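Local coordinates for general Secretion Pathway Protein (PDB 4G54), which forms a periplasmic part of the EpsAB fusion protein of the type II secretion system and probably binds peptidoglycan, at residues W130-P133 / L134-T137. Numbering follows the deposited sequence.
Sequences WPMP and LRET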
loop_
_atom_site.group_PDB
_atom_site.type_symbol
_atom_site.label_atom_id
_atom_site.label_comp_id
_atom_site.label_asym_id
_atom_site.label_seq_id
_atom_site.Cartn_x
_atom_site.Cartn_y
_atom_site.Cartn_z
ATOM N N TRP A 130 -3.389 1.591 -0.509
ATOM C CA TRP A 130 -2.271 2.302 0.209
ATOM C C TRP A 130 -2.820 3.606 0.719
ATOM O O TRP A 130 -3.764 4.192 0.153
ATOM C CB TRP A 130 -1.039 2.620 -0.725
ATOM C CG TRP A 130 -1.297 3.496 -1.847
ATOM C CD1 TRP A 130 -0.921 4.803 -1.906
ATOM C CD2 TRP A 130 -1.939 3.219 -3.075
ATOM N NE1 TRP A 130 -1.235 5.351 -3.120
ATOM C CE2 TRP A 130 -1.910 4.407 -3.839
ATOM C CE3 TRP A 130 -2.541 2.077 -3.636
ATOM C CZ2 TRP A 130 -2.409 4.512 -5.136
ATOM C CZ3 TRP A 130 -3.087 2.174 -4.937
ATOM C CH2 TRP A 130 -2.989 3.357 -5.678
ATOM N N PRO A 131 -2.263 4.077 1.834
ATOM C CA PRO A 131 -2.679 5.410 2.343
ATOM C C PRO A 131 -2.211 6.566 1.456
ATOM O O PRO A 131 -1.018 6.637 1.030
ATOM C CB PRO A 131 -1.956 5.457 3.732
ATOM C CG PRO A 131 -0.752 4.560 3.584
ATOM C CD PRO A 131 -1.221 3.443 2.629
ATOM N N MET A 132 -3.106 7.501 1.188
ATOM C CA MET A 132 -2.728 8.674 0.347
ATOM C C MET A 132 -3.393 9.875 0.945
ATOM O O MET A 132 -4.336 10.404 0.403
ATOM C CB MET A 132 -3.115 8.417 -1.131
ATOM C CG MET A 132 -2.498 9.601 -1.917
ATOM S SD MET A 132 -2.770 9.123 -3.681
ATOM C CE MET A 132 -2.056 10.584 -4.333
ATOM N N PRO A 133 -2.861 10.407 2.049
ATOM C CA PRO A 133 -3.427 11.605 2.669
ATOM C C PRO A 133 -3.227 12.897 1.905
ATOM O O PRO A 133 -3.978 13.858 2.161
ATOM C CB PRO A 133 -2.683 11.678 3.983
ATOM C CG PRO A 133 -1.307 11.065 3.745
ATOM C CD PRO A 133 -1.790 9.856 2.875
ATOM N N LEU A 134 -2.270 12.905 0.945
ATOM C CA LEU A 134 -1.962 14.142 0.213
ATOM C C LEU A 134 -2.462 14.041 -1.205
ATOM O O LEU A 134 -1.942 13.227 -2.011
ATOM C CB LEU A 134 -0.463 14.479 0.207
ATOM C CG LEU A 134 0.158 14.452 1.592
ATOM C CD1 LEU A 134 1.710 14.899 1.484
ATOM C CD2 LEU A 134 -0.582 15.529 2.472
ATOM N N ARG A 135 -3.535 14.752 -1.486
ATOM C CA ARG A 135 -4.220 14.549 -2.778
ATOM C C ARG A 135 -4.337 15.853 -3.523
ATOM O O ARG A 135 -5.061 15.892 -4.536
ATOM C CB ARG A 135 -5.676 14.067 -2.538
ATOM C CG ARG A 135 -5.710 12.730 -1.752
ATOM C CD ARG A 135 -6.131 11.636 -2.554
ATOM N NE ARG A 135 -6.289 10.417 -1.738
ATOM C CZ ARG A 135 -7.262 9.564 -1.896
ATOM N NH1 ARG A 135 -8.207 9.809 -2.824
ATOM N NH2 ARG A 135 -7.273 8.418 -1.145
ATOM N N GLU A 136 -3.674 16.906 -3.023
ATOM C CA GLU A 136 -3.647 18.205 -3.717
ATOM C C GLU A 136 -2.225 18.745 -3.860
ATOM O O GLU A 136 -1.336 18.452 -3.008
ATOM C CB GLU A 136 -4.447 19.241 -2.910
ATOM C CG GLU A 136 -5.878 18.797 -2.905
ATOM C CD GLU A 136 -6.805 19.706 -2.101
ATOM O OE1 GLU A 136 -6.744 20.943 -2.222
ATOM O OE2 GLU A 136 -7.745 19.146 -1.460
ATOM N N THR A 137 -2.000 19.549 -4.906
ATOM C CA THR A 137 -0.647 19.999 -5.112
ATOM C C THR A 137 -0.129 20.898 -4.019
ATOM O O THR A 137 -0.844 21.828 -3.596
ATOM C CB THR A 137 -0.624 20.732 -6.481
ATOM O OG1 THR A 137 -0.930 19.731 -7.475
ATOM C CG2 THR A 137 0.714 21.346 -6.762
HETATM O O HOH W 1 -5.035 15.934 0.617
#
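In the linker that leaves the end of strand 125-131 and runs toward helix 145-158, Arg135 folds back over Met132 and takes hold of its backbone carbonyl. Arg135 NE donates to Met132 O at 2.9 Å, with a nearly straight N-H...O angle of 164°; the oxygen lies close to the guanidinium plane and the donor in the plane of the carbonyl. With CG beside its own backbone N (chi1 -60°) the arginine chain already heads back toward the strand, and a bend at chi2 (-110°) carries it further that way, while NH2 hydrogen-bonds Ile59 O and NH1 hydrogen-bonds Ser56 OG. The guanidinium is thus gripped on all three nitrogens, which fixes its rotation and ties the linker to the residues just before strand 60-66.

The chain passes here from the antiparallel sheet that holds strand 125-131 to a helical part, which begins with helix 145-158 and is consistent with a peptidoglycan-binding fold. Met132, extended throughout its side chain, crosses the arginine: its CB lies 3.8 Å from Arg135 NE, and its CE stops 3.5 Å from Leu134 O. A water bridges the next peptides, donating to Pro133 O and accepting from Arg135 N, each at 2.8 Å. Pro133 CG approaches Leu134 CG to 4.3 Å, and both side chains rest on Val149 of helix 145-158, with Leu134 also reaching Leu196 of helix 193-202.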